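Local coordinates for protein GMP reductase (Trypanosoma brucei brucei, PDB 6JIG) that probably catalyses the NADPH-dependent deamination of GMP to IMP, with a TIM-barrel catalytic domain and a pair of CBS domains, at residues S52-V57 and R399-F404; V257-H262 and A288-S293; L322-G327 and V426-E431. The protein carries 1 engineered substitution. All blocks are in the same frame, centred on the assembly; numbering follows the deposited sequence.

Interaction 1 (S52-V57 and R399-F404). With 5GP (guanosine-5'-monophosphate), chain B.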
ATOM      1  N   SER A  52     -20.044  27.809   9.220  1.00 34.94           N
ATOM      2  CA  SER A  52     -19.252  28.639   8.327  1.00 33.32           C
ATOM      3  C   SER A  52     -20.048  29.094   7.109  1.00 34.11           C
ATOM      4  O   SER A  52     -20.793  28.309   6.513  1.00 36.35           O
ATOM      5  CB  SER A  52     -18.018  27.876   7.848  1.00 35.24           C
ATOM      6  OG  SER A  52     -17.234  28.681   6.987  1.00 35.96           O
ATOM      7  N   ASN A  53     -19.835  30.351   6.712  1.00 34.00           N
ATOM      8  CA  ASN A  53     -20.347  30.899   5.449  1.00 35.24           C
ATOM      9  C   ASN A  53     -19.510  30.360   4.283  1.00 37.24           C
ATOM     10  O   ASN A  53     -18.736  31.069   3.641  1.00 39.20           O
ATOM     11  CB  ASN A  53     -20.336  32.421   5.475  1.00 33.57           C
ATOM     12  CG  ASN A  53     -19.007  33.001   5.956  1.00 40.56           C
ATOM     13  OD1 ASN A  53     -18.477  32.600   6.998  1.00 37.70           O
ATOM     14  ND2 ASN A  53     -18.464  33.949   5.194  1.00 40.48           N
ATOM     15  N   MET A  54     -19.684  29.069   4.028  1.00 37.05           N
ATOM     16  CA  MET A  54     -19.119  28.374   2.883  1.00 39.66           C
ATOM     17  C   MET A  54     -20.256  27.777   2.073  1.00 40.76           C
ATOM     18  O   MET A  54     -21.263  27.343   2.640  1.00 39.20           O
ATOM     19  CB  MET A  54     -18.161  27.267   3.334  1.00 39.64           C
ATOM     20  CG  MET A  54     -16.918  27.815   3.996  1.00 41.93           C
ATOM     21  SD  MET A  54     -15.954  26.486   4.739  1.00 42.08           S
ATOM     22  CE  MET A  54     -15.626  25.508   3.264  1.00 43.96           C
ATOM     23  N   ASP A  55     -20.095  27.744   0.748  1.00 41.58           N
ATOM     24  CA  ASP A  55     -21.198  27.249  -0.061  1.00 40.67           C
ATOM     25  C   ASP A  55     -21.320  25.736  -0.028  1.00 44.31           C
ATOM     26  O   ASP A  55     -22.238  25.206  -0.659  1.00 40.61           O
ATOM     27  CB  ASP A  55     -21.106  27.775  -1.501  1.00 44.15           C
ATOM     28  CG  ASP A  55     -19.902  27.246  -2.290  1.00 49.05           C
ATOM     29  OD1 ASP A  55     -19.068  26.493  -1.744  1.00 43.56           O
ATOM     30  OD2 ASP A  55     -19.816  27.602  -3.492  1.00 46.95           O
ATOM     31  N   THR A  56     -20.464  25.035   0.721  1.00 40.13           N
ATOM     32  CA  THR A  56     -20.656  23.619   1.001  1.00 40.91           C
ATOM     33  C   THR A  56     -21.045  23.362   2.455  1.00 44.03           C
ATOM     34  O   THR A  56     -21.109  22.202   2.875  1.00 43.69           O
ATOM     35  CB  THR A  56     -19.391  22.825   0.653  1.00 47.21           C
ATOM     36  OG1 THR A  56     -18.274  23.372   1.360  1.00 47.72           O
ATOM     37  CG2 THR A  56     -19.106  22.895  -0.840  1.00 45.35           C
ATOM     38  N   VAL A  57     -21.313  24.406   3.233  1.00 41.38           N
ATOM     39  CA  VAL A  57     -21.639  24.217   4.644  1.00 40.13           C
ATOM     40  C   VAL A  57     -22.994  24.826   4.992  1.00 40.11           C
ATOM     41  O   VAL A  57     -23.876  24.130   5.510  1.00 42.47           O
ATOM     42  CB  VAL A  57     -20.527  24.787   5.553  1.00 38.94           C
ATOM     43  CG1 VAL A  57     -20.953  24.701   6.998  1.00 40.61           C
ATOM     44  CG2 VAL A  57     -19.207  24.020   5.351  1.00 39.97           C
ATOM     45  N   ARG A 399     -15.242  22.614  -0.297  1.00 53.75           N
ATOM     46  CA  ARG A 399     -14.347  23.355  -1.173  1.00 53.94           C
ATOM     47  C   ARG A 399     -14.095  24.751  -0.622  1.00 54.09           C
ATOM     48  O   ARG A 399     -14.971  25.372  -0.009  1.00 51.05           O
ATOM     49  CB  ARG A 399     -14.905  23.433  -2.602  1.00 55.74           C
ATOM     50  CG  ARG A 399     -16.136  24.305  -2.753  1.00 55.52           C
ATOM     51  CD  ARG A 399     -16.789  24.056  -4.091  1.00 58.70           C
ATOM     52  NE  ARG A 399     -17.961  24.900  -4.291  1.00 59.00           N
ATOM     53  CZ  ARG A 399     -18.817  24.744  -5.295  1.00 63.51           C
ATOM     54  NH1 ARG A 399     -18.617  23.775  -6.181  1.00 62.33           N
ATOM     55  NH2 ARG A 399     -19.866  25.552  -5.415  1.00 57.97           N
ATOM     56  N   GLY A 400     -12.878  25.237  -0.858  1.00 51.19           N
ATOM     57  CA  GLY A 400     -12.520  26.567  -0.411  1.00 52.02           C
ATOM     58  C   GLY A 400     -13.224  27.641  -1.215  1.00 55.82           C
ATOM     59  O   GLY A 400     -13.477  27.492  -2.411  1.00 53.61           O
ATOM     60  N   MET A 401     -13.551  28.741  -0.530  1.00 55.73           N
ATOM     61  CA  MET A 401     -14.200  29.883  -1.164  1.00 56.13           C
ATOM     62  C   MET A 401     -13.231  30.736  -1.979  1.00 59.21           C
ATOM     63  O   MET A 401     -13.679  31.615  -2.723  1.00 57.82           O
ATOM     64  CB  MET A 401     -14.900  30.738  -0.103  1.00 55.20           C
ATOM     65  CG  MET A 401     -16.019  29.988   0.638  1.00 52.15           C
ATOM     66  SD  MET A 401     -17.459  29.638  -0.422  1.00 54.16           S
ATOM     67  CE  MET A 401     -18.422  31.138  -0.169  1.00 49.38           C
ATOM     68  N   ALA A 402     -11.922  30.497  -1.861  1.00 58.27           N
ATOM     69  CA  ALA A 402     -10.930  31.100  -2.743  1.00 59.94           C
ATOM     70  C   ALA A 402     -10.407  30.108  -3.778  1.00 60.15           C
ATOM     71  O   ALA A 402      -9.421  30.402  -4.461  1.00 56.46           O
ATOM     72  CB  ALA A 402      -9.771  31.682  -1.928  1.00 56.86           C
ATOM     73  N   GLY A 403     -11.041  28.935  -3.903  1.00 59.76           N
ATOM     74  CA  GLY A 403     -10.657  27.949  -4.891  1.00 60.72           C
ATOM     75  C   GLY A 403     -11.432  28.099  -6.196  1.00 66.33           C
ATOM     76  O   GLY A 403     -12.321  28.939  -6.342  1.00 62.41           O
ATOM     77  N   PHE A 404     -11.076  27.246  -7.163  1.00 66.29           N
ATOM     78  CA  PHE A 404     -11.687  27.342  -8.487  1.00 69.70           C
ATOM     79  C   PHE A 404     -13.159  26.935  -8.459  1.00 69.13           C
ATOM     80  O   PHE A 404     -14.001  27.598  -9.075  1.00 64.90           O
ATOM     81  CB  PHE A 404     -10.913  26.482  -9.490  1.00 68.78           C
ATOM     82  CG  PHE A 404      -9.709  27.165 -10.072  1.00 70.24           C
ATOM     83  CD1 PHE A 404      -9.782  28.482 -10.502  1.00 71.54           C
ATOM     84  CD2 PHE A 404      -8.502  26.492 -10.189  1.00 71.16           C
ATOM     85  CE1 PHE A 404      -8.671  29.113 -11.040  1.00 72.96           C
ATOM     86  CE2 PHE A 404      -7.387  27.118 -10.727  1.00 69.92           C
ATOM     87  CZ  PHE A 404      -7.475  28.429 -11.152  1.00 70.69           C
TER
HETATM   88  P   5GP B 601     -12.567  24.586   8.701  1.00 39.22           P
HETATM   89  O1P 5GP B 601     -11.146  24.185   9.062  1.00 38.83           O
HETATM   90  O2P 5GP B 601     -13.106  23.868   7.481  1.00 39.72           O
HETATM   91  O3P 5GP B 601     -13.518  24.622   9.870  1.00 38.41           O
HETATM   92  O5' 5GP B 601     -12.378  26.127   8.325  1.00 39.27           O
HETATM   93  C5' 5GP B 601     -13.377  26.886   7.660  1.00 38.25           C
HETATM   94  C4' 5GP B 601     -12.913  28.312   7.449  1.00 37.98           C
HETATM   95  O4' 5GP B 601     -11.900  28.345   6.416  1.00 40.93           O
HETATM   96  C3' 5GP B 601     -13.960  29.295   6.940  1.00 38.54           C
HETATM   97  O3' 5GP B 601     -14.847  29.748   7.955  1.00 36.04           O
HETATM   98  C2' 5GP B 601     -13.105  30.404   6.300  1.00 40.55           C
HETATM   99  O2' 5GP B 601     -12.637  31.341   7.261  1.00 41.32           O
HETATM  100  C1' 5GP B 601     -11.880  29.625   5.813  1.00 40.90           C
HETATM  101  N9  5GP B 601     -11.872  29.440   4.358  1.00 45.05           N
HETATM  102  C8  5GP B 601     -12.839  28.907   3.595  1.00 46.66           C
HETATM  103  N7  5GP B 601     -12.402  28.905   2.308  1.00 48.87           N
HETATM  104  C5  5GP B 601     -11.149  29.421   2.300  1.00 49.64           C
HETATM  105  C6  5GP B 601     -10.208  29.658   1.308  1.00 50.31           C
HETATM  106  O6  5GP B 601     -10.471  29.351   0.127  1.00 50.91           O
HETATM  107  N1  5GP B 601      -9.028  30.211   1.634  1.00 47.19           N
HETATM  108  C2  5GP B 601      -8.735  30.538   2.901  1.00 47.37           C
HETATM  109  N2  5GP B 601      -7.537  31.089   3.200  1.00 45.84           N
HETATM  110  N3  5GP B 601      -9.624  30.308   3.897  1.00 43.14           N
HETATM  111  C4  5GP B 601     -10.824  29.756   3.600  1.00 44.07           C
HETATM  112  O   HOH W   1     -17.549  25.944   0.105  1.00 45.82           O
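R399 grips the carboxylate of D55 side-on with two nitrogens. NH2 gives a short, nearly straight bond of 2.8 Å to OD2 of D55. NE donates to OD1 of D55 at 3.2 Å, with OD1 met on its syn side. OD2 lies in the guanidinium plane, but NH2 reaches it from above the carboxylate; the two planes are turned 51° apart. A chi1 of 66° sets CG of D55 between its backbone N and carbonyl carbon, on the side of R399. A water ties the same corner together. It donates to OD1 of D55 and to the carbonyl O of R399, and accepts from OG1 of T56. The SD of M401 takes a weak bond from the backbone N of D55 at 3.5 Å. Packing follows. CG of M54 meets CG of M401 at 4.1 Å, and CE of M54 lies against the carbonyl O of R399. CG2 of T56 touches CG of R399.

The loop after barrel strand 49-51 and the end of strand 393-399 with the turn that follows line the GMP pocket. OG of S52 donates to the ribose O3' at 2.8 Å. The backbone N of M401 donates to N7 of the guanine at 3.1 Å, and that of A402 to O6 at 2.7 Å. G400 passes close to O6, where a beta carbon would clash. M401 also packs on F78. Two adjacent backbone N-H groups thus read the N7/O6 edge of the purine, while the D55-R399 salt bridge, with D55 buried, joins the two segments behind it.

Interaction 2 (V257-H262 and A288-S293)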
ATOM      1  N   VAL A 257     -21.839  39.876   8.342  1.00 33.97           N
ATOM      2  CA  VAL A 257     -20.440  39.490   8.509  1.00 33.85           C
ATOM      3  C   VAL A 257     -19.667  39.984   7.294  1.00 31.72           C
ATOM      4  O   VAL A 257     -19.816  39.437   6.195  1.00 37.32           O
ATOM      5  CB  VAL A 257     -20.268  37.976   8.686  1.00 36.43           C
ATOM      6  CG1 VAL A 257     -18.779  37.631   8.880  1.00 35.18           C
ATOM      7  CG2 VAL A 257     -21.134  37.460   9.847  1.00 34.85           C
ATOM      8  N   VAL A 258     -18.841  41.008   7.490  1.00 31.39           N
ATOM      9  CA  VAL A 258     -17.895  41.453   6.470  1.00 36.17           C
ATOM     10  C   VAL A 258     -16.756  40.448   6.447  1.00 37.88           C
ATOM     11  O   VAL A 258     -16.054  40.288   7.447  1.00 38.11           O
ATOM     12  CB  VAL A 258     -17.362  42.859   6.774  1.00 36.40           C
ATOM     13  CG1 VAL A 258     -16.323  43.253   5.738  1.00 40.54           C
ATOM     14  CG2 VAL A 258     -18.489  43.848   6.816  1.00 36.56           C
ATOM     15  N   ASP A 259     -16.555  39.782   5.311  1.00 37.13           N
ATOM     16  CA  ASP A 259     -15.658  38.627   5.281  1.00 41.37           C
ATOM     17  C   ASP A 259     -14.770  38.705   4.052  1.00 39.93           C
ATOM     18  O   ASP A 259     -15.237  38.494   2.929  1.00 39.98           O
ATOM     19  CB  ASP A 259     -16.445  37.313   5.302  1.00 43.98           C
ATOM     20  CG  ASP A 259     -15.557  36.113   5.631  1.00 46.41           C
ATOM     21  OD1 ASP A 259     -14.321  36.284   5.705  1.00 50.55           O
ATOM     22  OD2 ASP A 259     -16.078  34.998   5.806  1.00 46.34           O
ATOM     23  N   ILE A 260     -13.487  39.002   4.271  1.00 39.51           N
ATOM     24  CA  ILE A 260     -12.473  38.903   3.232  1.00 39.98           C
ATOM     25  C   ILE A 260     -11.223  38.280   3.843  1.00 39.41           C
ATOM     26  O   ILE A 260     -11.020  38.291   5.060  1.00 37.82           O
ATOM     27  CB  ILE A 260     -12.133  40.262   2.585  1.00 40.63           C
ATOM     28  CG1 ILE A 260     -11.698  41.285   3.628  1.00 38.60           C
ATOM     29  CG2 ILE A 260     -13.314  40.785   1.756  1.00 48.74           C
ATOM     30  CD1 ILE A 260     -11.198  42.566   2.952  1.00 46.29           C
ATOM     31  N   ALA A 261     -10.392  37.701   2.980  1.00 41.29           N
ATOM     32  CA  ALA A 261      -9.236  36.950   3.473  1.00 41.51           C
ATOM     33  C   ALA A 261      -8.339  37.812   4.357  1.00 37.57           C
ATOM     34  O   ALA A 261      -7.881  37.364   5.415  1.00 43.87           O
ATOM     35  CB  ALA A 261      -8.441  36.386   2.293  1.00 43.99           C
ATOM     36  N   HIS A 262      -8.075  39.047   3.952  1.00 37.36           N
ATOM     37  CA  HIS A 262      -7.178  39.930   4.697  1.00 39.30           C
ATOM     38  C   HIS A 262      -8.006  41.074   5.292  1.00 39.67           C
ATOM     39  O   HIS A 262      -8.126  42.148   4.707  1.00 38.17           O
ATOM     40  CB  HIS A 262      -6.041  40.436   3.791  1.00 41.19           C
ATOM     41  CG  HIS A 262      -4.953  41.152   4.532  1.00 39.57           C
ATOM     42  ND1 HIS A 262      -4.810  41.072   5.899  1.00 40.33           N
ATOM     43  CD2 HIS A 262      -3.982  41.995   4.100  1.00 39.85           C
ATOM     44  CE1 HIS A 262      -3.780  41.811   6.277  1.00 38.13           C
ATOM     45  NE2 HIS A 262      -3.265  42.387   5.208  1.00 40.99           N
ATOM     46  N   ALA A 288     -16.670  41.564  11.482  1.00 33.94           N
ATOM     47  CA  ALA A 288     -15.689  41.745  10.417  1.00 29.47           C
ATOM     48  C   ALA A 288     -14.487  40.834  10.641  1.00 34.27           C
ATOM     49  O   ALA A 288     -14.106  40.552  11.775  1.00 32.02           O
ATOM     50  CB  ALA A 288     -15.201  43.188  10.327  1.00 34.92           C
ATOM     51  N   GLY A 289     -13.897  40.399   9.537  1.00 34.20           N
ATOM     52  CA  GLY A 289     -12.698  39.573   9.543  1.00 34.37           C
ATOM     53  C   GLY A 289     -12.254  39.399   8.106  1.00 35.83           C
ATOM     54  O   GLY A 289     -12.865  39.951   7.184  1.00 35.72           O
ATOM     55  N   ASN A 290     -11.194  38.605   7.904  1.00 34.65           N
ATOM     56  CA  ASN A 290     -10.540  37.814   8.948  1.00 33.72           C
ATOM     57  C   ASN A 290      -9.195  38.411   9.345  1.00 34.38           C
ATOM     58  O   ASN A 290      -8.461  38.937   8.501  1.00 34.94           O
ATOM     59  CB  ASN A 290     -10.336  36.372   8.470  1.00 34.29           C
ATOM     60  CG  ASN A 290     -11.517  35.486   8.793  1.00 36.82           C
ATOM     61  OD1 ASN A 290     -12.650  35.959   8.874  1.00 36.89           O
ATOM     62  ND2 ASN A 290     -11.255  34.199   9.016  1.00 34.95           N
ATOM     63  N   ILE A 291      -8.863  38.306  10.631  1.00 33.02           N
ATOM     64  CA  ILE A 291      -7.709  38.991  11.187  1.00 33.67           C
ATOM     65  C   ILE A 291      -6.946  38.004  12.051  1.00 33.27           C
ATOM     66  O   ILE A 291      -7.449  36.944  12.421  1.00 31.82           O
ATOM     67  CB  ILE A 291      -8.094  40.229  12.021  1.00 35.16           C
ATOM     68  CG1 ILE A 291      -8.949  39.808  13.204  1.00 38.82           C
ATOM     69  CG2 ILE A 291      -8.802  41.288  11.151  1.00 34.21           C
ATOM     70  CD1 ILE A 291      -9.021  40.870  14.302  1.00 39.25           C
ATOM     71  N   ALA A 292      -5.725  38.384  12.393  1.00 34.13           N
ATOM     72  CA  ALA A 292      -4.930  37.467  13.212  1.00 36.90           C
ATOM     73  C   ALA A 292      -3.899  38.189  14.068  1.00 35.95           C
ATOM     74  O   ALA A 292      -2.944  37.537  14.500  1.00 36.33           O
ATOM     75  CB  ALA A 292      -4.235  36.423  12.324  1.00 35.49           C
ATOM     76  N   SER A 293      -4.045  39.487  14.331  1.00 35.64           N
ATOM     77  CA  SER A 293      -3.077  40.237  15.123  1.00 37.28           C
ATOM     78  C   SER A 293      -3.799  41.216  16.035  1.00 36.64           C
ATOM     79  O   SER A 293      -4.929  41.636  15.762  1.00 35.27           O
ATOM     80  CB  SER A 293      -2.083  41.011  14.242  1.00 36.71           C
ATOM     81  OG  SER A 293      -2.720  42.118  13.613  1.00 36.76           O
TER
HETATM   82  O   HOH W   2      -5.881  40.096   8.152  1.00 38.12           O
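D259 and N290 bring their flat ends near each other at the mouth of the barrel. Their side chains run obliquely, yet the carboxylate and amide planes are only 13° apart. OD1 of D259 lies 3.6 Å from OD1 of N290, so two oxygens come close. NZ of K309 serves both residues: it forms a salt bridge with OD2 of D259 and a hydrogen bond with OD1 of N290. This positive charge probably offsets the repulsion. OD2 of D259 also accepts from ND2 of N53. ND2 of N290 donates to the carbonyl O of G311 and to OD2 of D351, which binds GMP; N290 thus probably helps to position D351.

V258 and A288 point to the other face of the sheet, where their CB atoms meet at 4.2 Å beneath helix 266-277. This helix and strands 255-259 and 285-291 make a beta-alpha-beta unit of the TIM barrel, and the two strands are parallel neighbours. G289 N donates to V258 O at 3.0 Å, and I260 N to G289 O at 3.1 Å. N290 N then donates to I260 O at 2.9 Å, beyond the regular ladder. The peptide bond between G289 and N290 is cis. A beta carbon on G289 would collide with OD1 of N290. D259, I260 and A261 are predicted to bind NAD(+). A water in the plane of the H262 ring links its ND1 to the carbonyl O of N290, and the ring of H262 meets that of Y457 of a neighbouring subunit.

Interaction 3 (L322-G327 and V426-E431). With 5GP (guanosine-5'-monophosphate), chain B.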
ATOM      1  N   LEU A 322       0.077  28.524   1.694  1.00 33.84           N
ATOM      2  CA  LEU A 322       0.912  27.953   0.638  1.00 37.10           C
ATOM      3  C   LEU A 322       1.023  28.857  -0.579  1.00 36.76           C
ATOM      4  O   LEU A 322       2.048  28.817  -1.269  1.00 37.76           O
ATOM      5  CB  LEU A 322       0.371  26.592   0.191  1.00 40.14           C
ATOM      6  CG  LEU A 322       0.175  25.569   1.320  1.00 44.43           C
ATOM      7  CD1 LEU A 322      -0.300  24.239   0.765  1.00 49.59           C
ATOM      8  CD2 LEU A 322       1.450  25.395   2.122  1.00 44.37           C
ATOM      9  N   VAL A 323      -0.001  29.658  -0.867  1.00 36.79           N
ATOM     10  CA  VAL A 323       0.017  30.514  -2.052  1.00 37.56           C
ATOM     11  C   VAL A 323       0.659  31.863  -1.753  1.00 34.81           C
ATOM     12  O   VAL A 323       1.529  32.330  -2.494  1.00 33.31           O
ATOM     13  CB  VAL A 323      -1.411  30.679  -2.611  1.00 39.57           C
ATOM     14  CG1 VAL A 323      -1.424  31.733  -3.697  1.00 41.08           C
ATOM     15  CG2 VAL A 323      -1.918  29.353  -3.154  1.00 44.17           C
ATOM     16  N   ALA A 324       0.239  32.513  -0.669  1.00 35.70           N
ATOM     17  CA  ALA A 324       0.803  33.804  -0.278  1.00 32.01           C
ATOM     18  C   ALA A 324       1.912  33.692   0.760  1.00 32.77           C
ATOM     19  O   ALA A 324       2.738  34.606   0.863  1.00 34.62           O
ATOM     20  CB  ALA A 324      -0.303  34.713   0.281  1.00 33.51           C
ATOM     21  N   GLY A 325       1.938  32.616   1.540  1.00 32.22           N
ATOM     22  CA  GLY A 325       2.954  32.453   2.562  1.00 34.13           C
ATOM     23  C   GLY A 325       2.628  33.113   3.884  1.00 33.71           C
ATOM     24  O   GLY A 325       3.500  33.160   4.764  1.00 31.77           O
ATOM     25  N   ALA A 326       1.397  33.605   4.052  1.00 32.85           N
ATOM     26  CA  ALA A 326       0.990  34.433   5.177  1.00 31.75           C
ATOM     27  C   ALA A 326       0.024  33.685   6.086  1.00 32.17           C
ATOM     28  O   ALA A 326      -0.741  32.828   5.637  1.00 34.71           O
ATOM     29  CB  ALA A 326       0.305  35.723   4.697  1.00 32.06           C
ATOM     30  N   GLY A 327       0.032  34.053   7.356  1.00 31.47           N
ATOM     31  CA  GLY A 327      -0.831  33.419   8.333  1.00 31.04           C
ATOM     32  C   GLY A 327      -0.238  33.535   9.725  1.00 32.04           C
ATOM     33  O   GLY A 327       0.866  34.042   9.925  1.00 31.95           O
ATOM     34  N   VAL A 426      -5.838  33.279  -8.942  1.00 65.46           N
ATOM     35  CA  VAL A 426      -4.763  32.553  -8.267  1.00 60.81           C
ATOM     36  C   VAL A 426      -5.395  31.921  -7.031  1.00 63.27           C
ATOM     37  O   VAL A 426      -5.584  32.607  -6.014  1.00 57.33           O
ATOM     38  CB  VAL A 426      -3.585  33.479  -7.916  1.00 58.35           C
ATOM     39  CG1 VAL A 426      -2.433  32.695  -7.280  1.00 51.92           C
ATOM     40  CG2 VAL A 426      -3.101  34.214  -9.170  1.00 59.67           C
ATOM     41  N   PRO A 427      -5.761  30.639  -7.080  1.00 59.16           N
ATOM     42  CA  PRO A 427      -6.594  30.068  -6.015  1.00 60.53           C
ATOM     43  C   PRO A 427      -5.858  30.010  -4.683  1.00 58.86           C
ATOM     44  O   PRO A 427      -4.643  29.798  -4.631  1.00 58.07           O
ATOM     45  CB  PRO A 427      -6.922  28.662  -6.536  1.00 59.73           C
ATOM     46  CG  PRO A 427      -5.778  28.327  -7.441  1.00 61.76           C
ATOM     47  CD  PRO A 427      -5.374  29.630  -8.084  1.00 63.60           C
ATOM     48  N   GLU A 428      -6.609  30.226  -3.598  1.00 59.06           N
ATOM     49  CA  GLU A 428      -6.104  30.065  -2.236  1.00 51.12           C
ATOM     50  C   GLU A 428      -6.982  29.115  -1.425  1.00 51.57           C
ATOM     51  O   GLU A 428      -6.944  29.135  -0.186  1.00 45.99           O
ATOM     52  CB  GLU A 428      -5.971  31.427  -1.542  1.00 50.34           C
ATOM     53  CG  GLU A 428      -5.209  32.462  -2.372  1.00 54.51           C
ATOM     54  CD  GLU A 428      -4.497  33.525  -1.531  1.00 51.05           C
ATOM     55  OE1 GLU A 428      -4.615  33.489  -0.288  1.00 50.47           O
ATOM     56  OE2 GLU A 428      -3.819  34.400  -2.122  1.00 50.26           O
ATOM     57  N   GLY A 429      -7.765  28.278  -2.112  1.00 51.61           N
ATOM     58  CA  GLY A 429      -8.468  27.179  -1.483  1.00 50.40           C
ATOM     59  C   GLY A 429      -8.538  25.998  -2.432  1.00 52.27           C
ATOM     60  O   GLY A 429      -8.292  26.123  -3.637  1.00 52.01           O
ATOM     61  N   VAL A 430      -8.871  24.837  -1.873  1.00 52.19           N
ATOM     62  CA  VAL A 430      -8.903  23.594  -2.632  1.00 55.00           C
ATOM     63  C   VAL A 430     -10.301  22.987  -2.551  1.00 57.18           C
ATOM     64  O   VAL A 430     -11.159  23.443  -1.794  1.00 53.50           O
ATOM     65  CB  VAL A 430      -7.845  22.580  -2.147  1.00 52.62           C
ATOM     66  CG1 VAL A 430      -6.447  23.157  -2.289  1.00 53.71           C
ATOM     67  CG2 VAL A 430      -8.125  22.158  -0.707  1.00 56.03           C
ATOM     68  N   GLU A 431     -10.516  21.945  -3.351  1.00 56.56           N
ATOM     69  CA  GLU A 431     -11.726  21.139  -3.305  1.00 58.25           C
ATOM     70  C   GLU A 431     -11.401  19.724  -2.833  1.00 64.11           C
ATOM     71  O   GLU A 431     -10.303  19.206  -3.064  1.00 62.25           O
ATOM     72  CB  GLU A 431     -12.410  21.089  -4.676  1.00 63.76           C
TER
HETATM   73  P   5GP B 601     -12.567  24.586   8.701  1.00 39.22           P
HETATM   74  O1P 5GP B 601     -11.146  24.185   9.062  1.00 38.83           O
HETATM   75  O2P 5GP B 601     -13.106  23.868   7.481  1.00 39.72           O
HETATM   76  O3P 5GP B 601     -13.518  24.622   9.870  1.00 38.41           O
HETATM   77  O5' 5GP B 601     -12.378  26.127   8.325  1.00 39.27           O
HETATM   78  C5' 5GP B 601     -13.377  26.886   7.660  1.00 38.25           C
HETATM   79  C4' 5GP B 601     -12.913  28.312   7.449  1.00 37.98           C
HETATM   80  O4' 5GP B 601     -11.900  28.345   6.416  1.00 40.93           O
HETATM   81  C3' 5GP B 601     -13.960  29.295   6.940  1.00 38.54           C
HETATM   82  O3' 5GP B 601     -14.847  29.748   7.955  1.00 36.04           O
HETATM   83  C2' 5GP B 601     -13.105  30.404   6.300  1.00 40.55           C
HETATM   84  O2' 5GP B 601     -12.637  31.341   7.261  1.00 41.32           O
HETATM   85  C1' 5GP B 601     -11.880  29.625   5.813  1.00 40.90           C
HETATM   86  N9  5GP B 601     -11.872  29.440   4.358  1.00 45.05           N
HETATM   87  C8  5GP B 601     -12.839  28.907   3.595  1.00 46.66           C
HETATM   88  N7  5GP B 601     -12.402  28.905   2.308  1.00 48.87           N
HETATM   89  C5  5GP B 601     -11.149  29.421   2.300  1.00 49.64           C
HETATM   90  C6  5GP B 601     -10.208  29.658   1.308  1.00 50.31           C
HETATM   91  O6  5GP B 601     -10.471  29.351   0.127  1.00 50.91           O
HETATM   92  N1  5GP B 601      -9.028  30.211   1.634  1.00 47.19           N
HETATM   93  C2  5GP B 601      -8.735  30.538   2.901  1.00 47.37           C
HETATM   94  N2  5GP B 601      -7.537  31.089   3.200  1.00 45.84           N
HETATM   95  N3  5GP B 601      -9.624  30.308   3.897  1.00 43.14           N
HETATM   96  C4  5GP B 601     -10.824  29.756   3.600  1.00 44.07           C
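Beside the guanine end of the GMP pocket in this TIM-barrel enzyme, which E428 and G429 help to line, V323 meets V426, P427 and E428. V323 belongs to the short helix 320-323, which follows the loop holding A318, the engineered residue at the predicted active-site position. The loop 426-431 brings the backbone O of E428 to N1 of the guanine, which donates to it at 3.0 Å. G429 CA lies 3.4 Å from O6, and a beta carbon there would clash with the base.

V323 carries the contact. Its CG1 is anti to its backbone N (chi1 171°) and meets CG1 of V426 at 3.8 Å, the two side chains being set obliquely. The same CG1 borders the carboxylate of E428, with OE2 at 3.9 Å. OE1 of E428 is hydrogen-bonded to OG1 of T320, which also binds GMP. OE2 is hydrogen-bonded to OG of S453 of a neighbouring subunit, so the carboxylate joins the pocket to the subunit interface. The carbonyl O of P427 is buried with no polar partner in the model, and CG2 of V323 lies 3.1 Å from it.

In the fold
All three contacts lie in the TIM-barrel part of the chain, and their centres are 13 to 15 Å apart. Interactions 1 and 3 are the closest pair. Interaction 2 is nested in the loop closed by interaction 1 and closes before interaction 3 opens. Interactions 1 and 3 cross, their segments alternating. N53 ND2 to D259 OD2, at 2.7 Å, joins interaction 1 to the strands of interaction 2. Backbone hydrogen bonds of G400 with V430 and of A402 with E428 join interactions 1 and 3. GMP thus sits among loops drawn from distant parts of the sequence. Interactions 2 and 3 also touch a neighbouring subunit, placing the pocket near the interface.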